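Local coordinates for protein alpha-galactosidase (Thermus thermophilus, PDB 6LCJ) that probably hydrolyses alpha-galactosidic bonds in sugars such as stachyose, as a thermostable hexameric glycoside hydrolase of family GH36, at residues R214-A217 and F218-E221; D183-A187 and F188-V192; S434-P437 and S438-L441; L420-A423 and L424-T428; A77-P80 and F81-E84. All coordinates share one frame; numbering follows the deposited sequence.

Interaction 1 (R214-A217 and F218-E221)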
loop_
_atom_site.group_PDB
_atom_site.type_symbol
_atom_site.label_atom_id
_atom_site.label_comp_id
_atom_site.label_asym_id
_atom_site.label_seq_id
_atom_site.Cartn_x
_atom_site.Cartn_y
_atom_site.Cartn_z
ATOM N N ARG E 214 -6.866 44.413 -39.531
ATOM C CA ARG E 214 -7.156 45.834 -39.366
ATOM C C ARG E 214 -7.390 46.228 -37.911
ATOM O O ARG E 214 -7.672 47.401 -37.646
ATOM C CB ARG E 214 -8.351 46.245 -40.233
ATOM C CG ARG E 214 -7.968 46.501 -41.698
ATOM C CD ARG E 214 -9.176 46.567 -42.629
ATOM N NE ARG E 214 -9.754 45.246 -42.837
ATOM C CZ ARG E 214 -10.829 44.995 -43.579
ATOM N NH1 ARG E 214 -11.452 45.988 -44.207
ATOM N NH2 ARG E 214 -11.277 43.745 -43.688
ATOM N N GLY E 215 -7.276 45.299 -36.966
ATOM C CA GLY E 215 -7.365 45.644 -35.563
ATOM C C GLY E 215 -8.791 45.671 -35.043
ATOM O O GLY E 215 -9.766 45.754 -35.794
ATOM N N MET E 216 -8.902 45.617 -33.714
ATOM C CA MET E 216 -10.207 45.425 -33.095
ATOM C C MET E 216 -11.047 46.690 -33.120
ATOM O O MET E 216 -12.279 46.602 -33.123
ATOM C CB MET E 216 -10.050 44.920 -31.655
ATOM C CG MET E 216 -9.256 43.629 -31.542
ATOM S SD MET E 216 -9.788 42.319 -32.676
ATOM C CE MET E 216 -11.445 41.974 -32.066
ATOM N N ALA E 217 -10.426 47.866 -33.143
ATOM C CA ALA E 217 -11.222 49.089 -33.151
ATOM C C ALA E 217 -11.956 49.261 -34.471
ATOM O O ALA E 217 -13.045 49.841 -34.500
ATOM C CB ALA E 217 -10.337 50.301 -32.874
ATOM N N PHE E 218 -11.382 48.749 -35.562
ATOM C CA PHE E 218 -12.034 48.811 -36.864
ATOM C C PHE E 218 -13.281 47.934 -36.897
ATOM O O PHE E 218 -14.365 48.382 -37.295
ATOM C CB PHE E 218 -11.042 48.384 -37.944
ATOM C CG PHE E 218 -11.682 47.952 -39.222
ATOM C CD1 PHE E 218 -12.159 48.896 -40.125
ATOM C CD2 PHE E 218 -11.803 46.603 -39.533
ATOM C CE1 PHE E 218 -12.758 48.503 -41.317
ATOM C CE2 PHE E 218 -12.396 46.196 -40.723
ATOM C CZ PHE E 218 -12.877 47.152 -41.617
ATOM N N LEU E 219 -13.133 46.671 -36.486
ATOM C CA LEU E 219 -14.262 45.757 -36.370
ATOM C C LEU E 219 -15.416 46.365 -35.579
ATOM O O LEU E 219 -16.579 46.249 -35.976
ATOM C CB LEU E 219 -13.793 44.465 -35.707
ATOM C CG LEU E 219 -14.462 43.161 -36.115
ATOM C CD1 LEU E 219 -14.536 43.053 -37.622
ATOM C CD2 LEU E 219 -13.646 42.034 -35.526
ATOM N N ALA E 220 -15.121 47.010 -34.449
ATOM C CA ALA E 220 -16.208 47.567 -33.650
ATOM C C ALA E 220 -16.903 48.720 -34.364
ATOM O O ALA E 220 -18.111 48.909 -34.190
ATOM C CB ALA E 220 -15.697 48.027 -32.283
ATOM N N GLU E 221 -16.167 49.501 -35.167
ATOM C CA GLU E 221 -16.793 50.625 -35.855
ATOM C C GLU E 221 -17.712 50.142 -36.972
ATOM O O GLU E 221 -18.797 50.701 -37.172
ATOM C CB GLU E 221 -15.727 51.579 -36.390
ATOM C CG GLU E 221 -16.286 52.804 -37.131
ATOM C CD GLU E 221 -17.435 53.514 -36.395
ATOM O OE1 GLU E 221 -17.375 53.654 -35.147
ATOM O OE2 GLU E 221 -18.401 53.942 -37.075
#
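R214 reaches forward along F218, laying its aliphatic stem over one face of the phenyl ring and sending its guanidinium group on past the CE2-CZ rim. R214 CD rides toward the rim of that face, 3.9 Å from the centroid of the F218 ring, in a CH-pi contact. Farther along, CE2 of F218 lies over the centre of the guanidinium's own face, whose plane is turned 28° from that of the ring, and R214 NH1 comes within 3.2 Å of F218 CZ. A bend at chi3 (-73°) carries the flat end of the arginine beyond the ring, so that the CE2-CZ rim sits over one of its faces. F218 meets it with CG swung away from its own backbone N, at chi1 160°. Arginine suits the place because its apolar stem can lie on the ring while the cation reaches beyond the rim, where NH2 forms a salt bridge with E175.

G215 stands at the N-cap. Its positive phi would jam a beta carbon against the carbonyl of R214, which calls for glycine; its own carbonyl accepts a weak bond from F218 N. The first regular turns follow, with A220 N bonded to M216 O at 3.2 Å and E221 N to A217 O. M216, bent at chi2 and chi3, runs beside L219 and brings CE to 4.1 Å from L219 CD2.

Helix 216-224 rests on barrel strand 229-234, where M216 meets L232 and A220 meets A230. L179 of helix 175-185 packs against R214, F218 and L219, and W296 of helix 280-296 against M216 and A217.

Interaction 2 (D183-A187 and F188-V192)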
loop_
_atom_site.group_PDB
_atom_site.type_symbol
_atom_site.label_atom_id
_atom_site.label_comp_id
_atom_site.label_asym_id
_atom_site.label_seq_id
_atom_site.Cartn_x
_atom_site.Cartn_y
_atom_site.Cartn_z
ATOM N N ASP E 183 -23.029 41.290 -41.599
ATOM C CA ASP E 183 -24.000 41.667 -42.621
ATOM C C ASP E 183 -25.323 40.929 -42.447
ATOM O O ASP E 183 -26.394 41.544 -42.425
ATOM C CB ASP E 183 -23.419 41.380 -44.002
ATOM C CG ASP E 183 -23.623 42.520 -44.950
ATOM O OD1 ASP E 183 -23.926 43.626 -44.452
ATOM O OD2 ASP E 183 -23.494 42.308 -46.181
ATOM N N GLU E 184 -25.270 39.602 -42.334
ATOM C CA GLU E 184 -26.501 38.836 -42.170
ATOM C C GLU E 184 -27.136 39.070 -40.805
ATOM O O GLU E 184 -28.367 39.148 -40.692
ATOM C CB GLU E 184 -26.221 37.359 -42.366
ATOM C CG GLU E 184 -25.480 37.070 -43.628
ATOM C CD GLU E 184 -26.297 36.206 -44.545
ATOM O OE1 GLU E 184 -25.718 35.289 -45.174
ATOM O OE2 GLU E 184 -27.530 36.435 -44.609
ATOM N N VAL E 185 -26.315 39.162 -39.754
ATOM C CA VAL E 185 -26.848 39.327 -38.408
ATOM C C VAL E 185 -27.569 40.665 -38.281
ATOM O O VAL E 185 -28.567 40.776 -37.555
ATOM C CB VAL E 185 -25.716 39.178 -37.365
ATOM C CG1 VAL E 185 -26.159 39.697 -35.994
ATOM C CG2 VAL E 185 -25.247 37.727 -37.269
ATOM N N ALA E 186 -27.106 41.690 -39.005
ATOM C CA ALA E 186 -27.678 43.024 -38.846
ATOM C C ALA E 186 -29.134 43.098 -39.301
ATOM O O ALA E 186 -29.861 44.009 -38.887
ATOM C CB ALA E 186 -26.827 44.043 -39.603
ATOM N N ALA E 187 -29.587 42.148 -40.122
ATOM C CA ALA E 187 -30.988 42.117 -40.527
ATOM C C ALA E 187 -31.927 41.706 -39.394
ATOM O O ALA E 187 -33.135 41.918 -39.511
ATOM C CB ALA E 187 -31.161 41.168 -41.712
ATOM N N PHE E 188 -31.414 41.131 -38.309
ATOM C CA PHE E 188 -32.242 40.622 -37.221
ATOM C C PHE E 188 -32.290 41.616 -36.067
ATOM O O PHE E 188 -31.459 42.511 -35.953
ATOM C CB PHE E 188 -31.710 39.265 -36.735
ATOM C CG PHE E 188 -31.912 38.146 -37.721
ATOM C CD1 PHE E 188 -31.038 37.976 -38.790
ATOM C CD2 PHE E 188 -32.992 37.277 -37.593
ATOM C CE1 PHE E 188 -31.231 36.949 -39.697
ATOM C CE2 PHE E 188 -33.199 36.241 -38.506
ATOM C CZ PHE E 188 -32.323 36.074 -39.554
ATOM N N SER E 189 -33.253 41.419 -35.172
ATOM C CA SER E 189 -33.433 42.347 -34.058
ATOM C C SER E 189 -32.439 42.104 -32.927
ATOM O O SER E 189 -32.843 41.927 -31.776
ATOM C CB SER E 189 -34.854 42.243 -33.512
ATOM O OG SER E 189 -35.794 42.797 -34.405
ATOM N N PHE E 190 -31.146 42.081 -33.230
ATOM C CA PHE E 190 -30.121 42.004 -32.198
ATOM C C PHE E 190 -29.731 43.410 -31.758
ATOM O O PHE E 190 -29.949 44.393 -32.467
ATOM C CB PHE E 190 -28.876 41.264 -32.699
ATOM C CG PHE E 190 -29.070 39.792 -32.854
ATOM C CD1 PHE E 190 -29.142 38.969 -31.737
ATOM C CD2 PHE E 190 -29.179 39.219 -34.123
ATOM C CE1 PHE E 190 -29.319 37.578 -31.884
ATOM C CE2 PHE E 190 -29.364 37.841 -34.279
ATOM C CZ PHE E 190 -29.435 37.018 -33.160
ATOM N N GLU E 191 -29.133 43.496 -30.574
ATOM C CA GLU E 191 -28.592 44.750 -30.069
ATOM C C GLU E 191 -27.084 44.735 -29.876
ATOM O O GLU E 191 -26.488 45.810 -29.801
ATOM C CB GLU E 191 -29.257 45.122 -28.735
ATOM C CG GLU E 191 -30.660 44.550 -28.610
ATOM C CD GLU E 191 -31.391 45.035 -27.385
ATOM O OE1 GLU E 191 -31.596 44.235 -26.444
ATOM O OE2 GLU E 191 -31.775 46.220 -27.366
ATOM N N VAL E 192 -26.458 43.560 -29.798
ATOM C CA VAL E 192 -25.026 43.419 -29.552
ATOM C C VAL E 192 -24.482 42.357 -30.500
ATOM O O VAL E 192 -25.087 41.295 -30.667
ATOM C CB VAL E 192 -24.727 43.020 -28.088
ATOM C CG1 VAL E 192 -23.227 43.048 -27.809
ATOM C CG2 VAL E 192 -25.471 43.896 -27.101
#
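V185 and F188 are joined by a backbone hydrogen bond, F188 N to V185 O at 3.0 Å, which closes a type I beta turn as helix 175-185 gives out. The donor stands well above the carbonyl plane, 47° out of it, as a tight turn demands. A second, weak bond from F190 N to F188 O makes S189 the centre of an inverse gamma turn.

Carbonyl oxygens also meet ring edges. E184 O lies in the plane of the F188 ring, 3.5 Å from CD1, so the partly positive C-H rim faces an oxygen; V185 O sits at the edges of both the F188 and F190 rings.

These turns carry the chain from a helix into strand 192-195, an alpha-to-beta connection of the TIM barrel.

Apolar contact is made by V185, whose CG1 touches F190 CD2 at 3.6 Å, the two side chains crossing at about a right angle. With CG1 anti to the backbone N (chi1 165°), the branched valine turns that methyl to the ring. F190 suits this buried place, since its ring also meets W163 edge-to-face. F188 leans on L448 of helix 442-453, and S189 OG hydrogen-bonds E449 of the same helix.

Interaction 3 (S434-P437 and S438-L441)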
loop_
_atom_site.group_PDB
_atom_site.type_symbol
_atom_site.label_atom_id
_atom_site.label_comp_id
_atom_site.label_asym_id
_atom_site.label_seq_id
_atom_site.Cartn_x
_atom_site.Cartn_y
_atom_site.Cartn_z
ATOM N N SER E 434 -25.719 31.989 -31.197
ATOM C CA SER E 434 -24.525 31.934 -32.017
ATOM C C SER E 434 -24.814 31.505 -33.447
ATOM O O SER E 434 -23.877 31.415 -34.243
ATOM C CB SER E 434 -23.497 30.981 -31.398
ATOM O OG SER E 434 -22.836 31.569 -30.289
ATOM N N ASP E 435 -26.067 31.247 -33.790
ATOM C CA ASP E 435 -26.437 30.722 -35.104
ATOM C C ASP E 435 -26.105 31.721 -36.201
ATOM O O ASP E 435 -26.747 32.775 -36.268
ATOM C CB ASP E 435 -27.931 30.390 -35.143
ATOM C CG ASP E 435 -28.297 29.174 -34.284
ATOM O OD1 ASP E 435 -27.380 28.445 -33.844
ATOM O OD2 ASP E 435 -29.506 28.946 -34.051
ATOM N N PRO E 436 -25.135 31.450 -37.071
ATOM C CA PRO E 436 -24.955 32.296 -38.253
ATOM C C PRO E 436 -26.179 32.202 -39.147
ATOM O O PRO E 436 -26.589 31.090 -39.523
ATOM C CB PRO E 436 -23.717 31.696 -38.940
ATOM C CG PRO E 436 -23.204 30.647 -38.017
ATOM C CD PRO E 436 -24.319 30.228 -37.146
ATOM N N PRO E 437 -26.805 33.336 -39.491
ATOM C CA PRO E 437 -28.052 33.275 -40.279
ATOM C C PRO E 437 -27.932 32.428 -41.535
ATOM O O PRO E 437 -28.889 31.735 -41.904
ATOM C CB PRO E 437 -28.336 34.752 -40.600
ATOM C CG PRO E 437 -27.678 35.503 -39.499
ATOM C CD PRO E 437 -26.423 34.725 -39.173
ATOM N N SER E 438 -26.765 32.411 -42.174
ATOM C CA SER E 438 -26.607 31.562 -43.345
ATOM C C SER E 438 -26.619 30.067 -43.022
ATOM O O SER E 438 -26.688 29.260 -43.951
ATOM C CB SER E 438 -25.318 31.929 -44.075
ATOM O OG SER E 438 -24.186 31.752 -43.246
ATOM N N TRP E 439 -26.549 29.668 -41.752
ATOM C CA TRP E 439 -26.698 28.263 -41.392
ATOM C C TRP E 439 -28.145 27.883 -41.103
ATOM O O TRP E 439 -28.435 26.692 -40.895
ATOM C CB TRP E 439 -25.865 27.923 -40.158
ATOM C CG TRP E 439 -24.391 27.953 -40.349
ATOM C CD1 TRP E 439 -23.711 28.411 -41.433
ATOM C CD2 TRP E 439 -23.399 27.527 -39.402
ATOM N NE1 TRP E 439 -22.365 28.289 -41.225
ATOM C CE2 TRP E 439 -22.147 27.743 -39.988
ATOM C CE3 TRP E 439 -23.456 26.978 -38.120
ATOM C CZ2 TRP E 439 -20.953 27.429 -39.339
ATOM C CZ3 TRP E 439 -22.274 26.664 -37.478
ATOM C CH2 TRP E 439 -21.039 26.890 -38.085
ATOM N N LEU E 440 -29.046 28.867 -41.067
ATOM C CA LEU E 440 -30.449 28.653 -40.731
ATOM C C LEU E 440 -31.274 28.371 -41.984
ATOM O O LEU E 440 -31.128 29.057 -42.999
ATOM C CB LEU E 440 -30.998 29.886 -40.015
ATOM C CG LEU E 440 -30.392 30.283 -38.669
ATOM C CD1 LEU E 440 -31.134 31.501 -38.128
ATOM C CD2 LEU E 440 -30.479 29.120 -37.695
ATOM N N LEU E 441 -32.148 27.369 -41.909
ATOM C CA LEU E 441 -33.200 27.208 -42.906
ATOM C C LEU E 441 -34.211 28.354 -42.781
ATOM O O LEU E 441 -34.247 29.053 -41.763
ATOM C CB LEU E 441 -33.890 25.856 -42.731
ATOM C CG LEU E 441 -32.994 24.609 -42.817
ATOM C CD1 LEU E 441 -33.754 23.347 -42.439
ATOM C CD2 LEU E 441 -32.389 24.470 -44.190
#
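P436 lies over the indole of W439, its ring crossing the aromatic plane at a slant. CG stands 3.4 Å from W439 CD2 and almost above the middle of the fused ring system; measured to the five-membered ring, P436 CG is 3.6 Å from the centroid and 19° off the normal, a clear CH-pi contact. P436 CD reaches over the six-membered side, near CE3. Proline suits this place because its polarised C-H groups are held in a compact ring that can lie against an electron-rich face. W439 presents that face with CG placed beside its backbone N, chi1 -69°, which turns the indole back over the residue three before it. An alanine at W439 is likely to leave one side of P436 bare and to open a gap where F169 and F410 now meet the indole.

The second pair is set differently: L440 crosses D435 at about a right angle, its CD2 resting 3.8 Å from both CB and OD2 of D435. The polar bonds of that carboxylate go to R407, in a salt bridge, and to the backbone N of F406.

Of two backbone bonds, W439 N to P436 O at 2.6 Å joins the first pair directly, and L440 N to P437 O at 3.0 Å sets the leucine in the turn. P437, with no N-H to give, fits the start of such a turn, and its ring packs on V185 and F188. This short 3-10 turn belongs to the beta-to-alpha connection that follows the last strand of the TIM barrel, 431-433, and leads to L441, the N-cap of helix 442-453.

Interaction 4 (L420-A423 and L424-T428)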
loop_
_atom_site.group_PDB
_atom_site.type_symbol
_atom_site.label_atom_id
_atom_site.label_comp_id
_atom_site.label_asym_id
_atom_site.label_seq_id
_atom_site.Cartn_x
_atom_site.Cartn_y
_atom_site.Cartn_z
ATOM N N LEU E 420 -36.435 23.530 -24.629
ATOM C CA LEU E 420 -36.171 23.718 -23.202
ATOM C C LEU E 420 -35.243 24.907 -22.960
ATOM O O LEU E 420 -35.469 25.709 -22.044
ATOM C CB LEU E 420 -35.556 22.450 -22.611
ATOM C CG LEU E 420 -36.328 21.142 -22.755
ATOM C CD1 LEU E 420 -35.509 20.021 -22.147
ATOM C CD2 LEU E 420 -37.672 21.247 -22.091
ATOM N N GLN E 421 -34.184 25.021 -23.767
ATOM C CA GLN E 421 -33.275 26.148 -23.660
ATOM C C GLN E 421 -33.969 27.451 -24.042
ATOM O O GLN E 421 -33.840 28.459 -23.342
ATOM C CB GLN E 421 -32.036 25.878 -24.527
ATOM C CG GLN E 421 -30.920 26.937 -24.504
ATOM C CD GLN E 421 -30.315 27.151 -23.130
ATOM O OE1 GLN E 421 -30.649 26.452 -22.171
ATOM N NE2 GLN E 421 -29.393 28.119 -23.031
ATOM N N GLU E 422 -34.731 27.445 -25.129
ATOM C CA GLU E 422 -35.427 28.662 -25.539
ATOM C C GLU E 422 -36.356 29.180 -24.442
ATOM O O GLU E 422 -36.449 30.394 -24.220
ATOM C CB GLU E 422 -36.205 28.401 -26.822
ATOM C CG GLU E 422 -36.693 29.653 -27.493
ATOM C CD GLU E 422 -37.793 29.366 -28.478
ATOM O OE1 GLU E 422 -37.463 29.017 -29.628
ATOM O OE2 GLU E 422 -38.987 29.484 -28.112
ATOM N N ALA E 423 -37.046 28.273 -23.741
ATOM C CA ALA E 423 -37.983 28.690 -22.699
ATOM C C ALA E 423 -37.272 29.399 -21.549
ATOM O O ALA E 423 -37.803 30.365 -20.986
ATOM C CB ALA E 423 -38.760 27.480 -22.184
ATOM N N LEU E 424 -36.072 28.937 -21.182
ATOM C CA LEU E 424 -35.327 29.605 -20.116
ATOM C C LEU E 424 -34.841 30.990 -20.532
ATOM O O LEU E 424 -34.739 31.880 -19.681
ATOM C CB LEU E 424 -34.147 28.743 -19.664
ATOM C CG LEU E 424 -34.489 27.527 -18.796
ATOM C CD1 LEU E 424 -33.256 27.060 -18.062
ATOM C CD2 LEU E 424 -35.610 27.825 -17.825
ATOM N N ALA E 425 -34.536 31.203 -21.817
ATOM C CA ALA E 425 -34.251 32.559 -22.286
ATOM C C ALA E 425 -35.475 33.464 -22.150
ATOM O O ALA E 425 -35.358 34.623 -21.737
ATOM C CB ALA E 425 -33.771 32.537 -23.737
ATOM N N HIS E 426 -36.659 32.960 -22.494
ATOM C CA HIS E 426 -37.864 33.759 -22.293
ATOM C C HIS E 426 -38.066 34.077 -20.817
ATOM O O HIS E 426 -38.363 35.217 -20.459
ATOM C CB HIS E 426 -39.086 33.036 -22.849
ATOM C CG HIS E 426 -39.187 33.056 -24.341
ATOM N ND1 HIS E 426 -39.105 34.217 -25.076
ATOM C CD2 HIS E 426 -39.396 32.058 -25.233
ATOM C CE1 HIS E 426 -39.243 33.934 -26.358
ATOM N NE2 HIS E 426 -39.426 32.632 -26.481
ATOM N N PHE E 427 -37.879 33.092 -19.941
ATOM C CA PHE E 427 -38.106 33.332 -18.520
ATOM C C PHE E 427 -37.124 34.361 -17.956
ATOM O O PHE E 427 -37.515 35.273 -17.227
ATOM C CB PHE E 427 -38.017 32.018 -17.754
ATOM C CG PHE E 427 -38.378 32.138 -16.301
ATOM C CD1 PHE E 427 -39.703 32.197 -15.904
ATOM C CD2 PHE E 427 -37.391 32.191 -15.329
ATOM C CE1 PHE E 427 -40.040 32.295 -14.566
ATOM C CE2 PHE E 427 -37.726 32.288 -13.990
ATOM C CZ PHE E 427 -39.052 32.348 -13.614
ATOM N N THR E 428 -35.840 34.222 -18.262
ATOM C CA THR E 428 -34.865 35.179 -17.754
ATOM C C THR E 428 -34.891 36.492 -18.521
ATOM O O THR E 428 -34.429 37.509 -17.991
ATOM C CB THR E 428 -33.438 34.608 -17.826
ATOM O OG1 THR E 428 -33.109 34.311 -19.187
ATOM C CG2 THR E 428 -33.287 33.344 -16.981
#
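L424 opens the second half of an unbroken helix by giving its N-H to L420 O, a weak bond at 3.4 Å. Its leucine side chain is directed instead at L384 and T387 of helix 380-388. A425 follows with a sounder bond, N to Q421 O at 3.2 Å, the donor standing nearly in line with the carbonyl; its small methyl lets F451 come close.

H426 bonds through its backbone to E422 O at 3.1 Å and also has its side chain next to that of E422. The two run side by side in the same direction, one turn apart, with E422 OE2 3.6 Å from H426 NE2. The carboxylate is turned 85° from the imidazole, almost square to it. Histidine suits the place because a flat ring with a polar edge can serve both this acid and F451, which it meets edge-to-face. E422, extended beyond CG, spans the rise of the turn, and its other oxygen has a long, weak ion pair with R447.

F427 N donates to A423 O at 2.9 Å, while its ring leads off to meet F466 edge-to-face. T428 then ends the helix: OG1, at chi1 60°, donates to L424 O at 3.0 Å, and T428 N bonds the same oxygen. A threonine hydroxyl is useful here, because it also accepts from F430 N just past the end.

Helix 415-428 packs against helix 380-388 through Q421 and L424 and against F451 of helix 442-453 through E422 and A425; V458 of strand 458-462 touches H426 and F427.

Interaction 5 (A77-P80 and F81-E84)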
loop_
_atom_site.group_PDB
_atom_site.type_symbol
_atom_site.label_atom_id
_atom_site.label_comp_id
_atom_site.label_asym_id
_atom_site.label_seq_id
_atom_site.Cartn_x
_atom_site.Cartn_y
_atom_site.Cartn_z
ATOM N N ALA E 77 -13.705 23.625 -12.305
ATOM C CA ALA E 77 -15.013 23.015 -12.114
ATOM C C ALA E 77 -15.761 23.589 -10.915
ATOM O O ALA E 77 -16.977 23.805 -10.989
ATOM C CB ALA E 77 -14.870 21.495 -11.952
ATOM N N ASP E 78 -15.064 23.864 -9.815
ATOM C CA ASP E 78 -15.730 24.293 -8.592
ATOM C C ASP E 78 -14.669 24.844 -7.643
ATOM O O ASP E 78 -13.474 24.864 -7.952
ATOM C CB ASP E 78 -16.507 23.121 -7.971
ATOM C CG ASP E 78 -17.774 23.554 -7.232
ATOM O OD1 ASP E 78 -17.787 24.648 -6.619
ATOM O OD2 ASP E 78 -18.757 22.772 -7.244
ATOM N N ASP E 79 -15.124 25.311 -6.490
ATOM C CA ASP E 79 -14.259 25.542 -5.344
ATOM C C ASP E 79 -13.495 24.255 -5.040
ATOM O O ASP E 79 -14.125 23.239 -4.704
ATOM C CB ASP E 79 -15.126 25.972 -4.154
ATOM C CG ASP E 79 -14.327 26.327 -2.904
ATOM O OD1 ASP E 79 -13.191 25.832 -2.700
ATOM O OD2 ASP E 79 -14.884 27.098 -2.092
ATOM N N PRO E 80 -12.158 24.246 -5.145
ATOM C CA PRO E 80 -11.412 22.989 -4.936
ATOM C C PRO E 80 -11.706 22.308 -3.613
ATOM O O PRO E 80 -11.714 21.072 -3.559
ATOM C CB PRO E 80 -9.949 23.433 -5.035
ATOM C CG PRO E 80 -9.989 24.653 -5.901
ATOM C CD PRO E 80 -11.272 25.361 -5.531
ATOM N N PHE E 81 -11.980 23.068 -2.551
ATOM C CA PHE E 81 -12.367 22.452 -1.284
ATOM C C PHE E 81 -13.611 21.588 -1.453
ATOM O O PHE E 81 -13.642 20.432 -1.017
ATOM C CB PHE E 81 -12.602 23.527 -0.226
ATOM C CG PHE E 81 -13.062 22.980 1.096
ATOM C CD1 PHE E 81 -14.413 22.750 1.339
ATOM C CD2 PHE E 81 -12.146 22.696 2.102
ATOM C CE1 PHE E 81 -14.849 22.234 2.551
ATOM C CE2 PHE E 81 -12.570 22.190 3.321
ATOM C CZ PHE E 81 -13.928 21.954 3.542
ATOM N N LEU E 82 -14.653 22.139 -2.082
ATOM C CA LEU E 82 -15.902 21.409 -2.291
ATOM C C LEU E 82 -15.702 20.095 -3.034
ATOM O O LEU E 82 -16.548 19.205 -2.935
ATOM C CB LEU E 82 -16.883 22.276 -3.088
ATOM C CG LEU E 82 -17.912 23.167 -2.389
ATOM C CD1 LEU E 82 -17.288 23.923 -1.238
ATOM C CD2 LEU E 82 -18.489 24.126 -3.412
ATOM N N LEU E 83 -14.620 19.964 -3.799
ATOM C CA LEU E 83 -14.396 18.801 -4.640
ATOM C C LEU E 83 -13.434 17.791 -4.025
ATOM O O LEU E 83 -13.365 16.659 -4.505
ATOM C CB LEU E 83 -13.866 19.240 -6.013
ATOM C CG LEU E 83 -14.816 20.049 -6.893
ATOM C CD1 LEU E 83 -14.189 20.311 -8.241
ATOM C CD2 LEU E 83 -16.159 19.349 -7.047
ATOM N N GLU E 84 -12.677 18.170 -2.996
ATOM C CA GLU E 84 -11.794 17.235 -2.314
ATOM C C GLU E 84 -12.422 16.634 -1.064
ATOM O O GLU E 84 -11.808 15.761 -0.447
ATOM C CB GLU E 84 -10.459 17.910 -1.923
ATOM C CG GLU E 84 -9.756 18.706 -3.029
ATOM C CD GLU E 84 -9.050 17.836 -4.074
ATOM O OE1 GLU E 84 -8.536 16.751 -3.703
ATOM O OE2 GLU E 84 -9.015 18.238 -5.262
#
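The backbone enters a short, weakly bonded helix at D79 and P80, where P80 O takes L83 N at 3.1 Å with the donor well above the carbonyl plane, and adds a weak bond from E84 N. D79 is the N-cap: its OD1 accepts from F81 N at 3.0 Å, on the anti side of the oxygen and 35° out of the carboxylate plane. The torsion that places it there is chi1 -177°, which carries CG round beside the carbonyl carbon and lets the acid fold over the first turn. P80 suits the next position, since a first-turn residue need not donate an N-H and its ring restricts phi.

D78 points OD1 at the backbone of its neighbour, D79 N at 2.7 Å, so the two acids grip the chain in succession. Its beta carbon meets L83 CD1 at 3.7 Å, and A77 CB touches the same methyl at 4.0 Å; the leucine gives this side of the turn its apolar filling. L82 crosses D79 at about a right angle, its CD2 lying 3.3 Å from D78 OD1 and 3.9 Å from D79 CB.

Both carboxylates have further partners: D78 OD2 forms a salt bridge with R47 and OD1 bonds W50 N, while D79 OD2 is shared by R114 and A314 N. A leucine in place of D79 would probably leave F81 N without its cap and the R114 charge without its mate. With two buried acids matched by two arginines and by backbone N-H groups, the turn is likely to be held in place as much by charge as by its own loose helical bonds.

Overall arrangement
From the N terminus, interaction 5 comes first, within the beta-rich N-terminal part, whose strands 44-48 and 113-117 it touches; in space it also meets the barrel part at A314. Interactions 2, 1, 4 and 3 then follow in series; none crosses or nests in another, since each closes within one continuous stretch. Interaction 2 closes the turn leading into barrel strand 192-195, and interaction 1 starts the next barrel helix. Interaction 4 ends the helix before strand 431-433, and interaction 3 shapes the loop after it. Interactions 2 and 3 touch, E184 packing on S438, which ties the end of helix 175-185 to that loop. Interaction 5 lies far off, its centre about 40 Å from those of interactions 1 and 2.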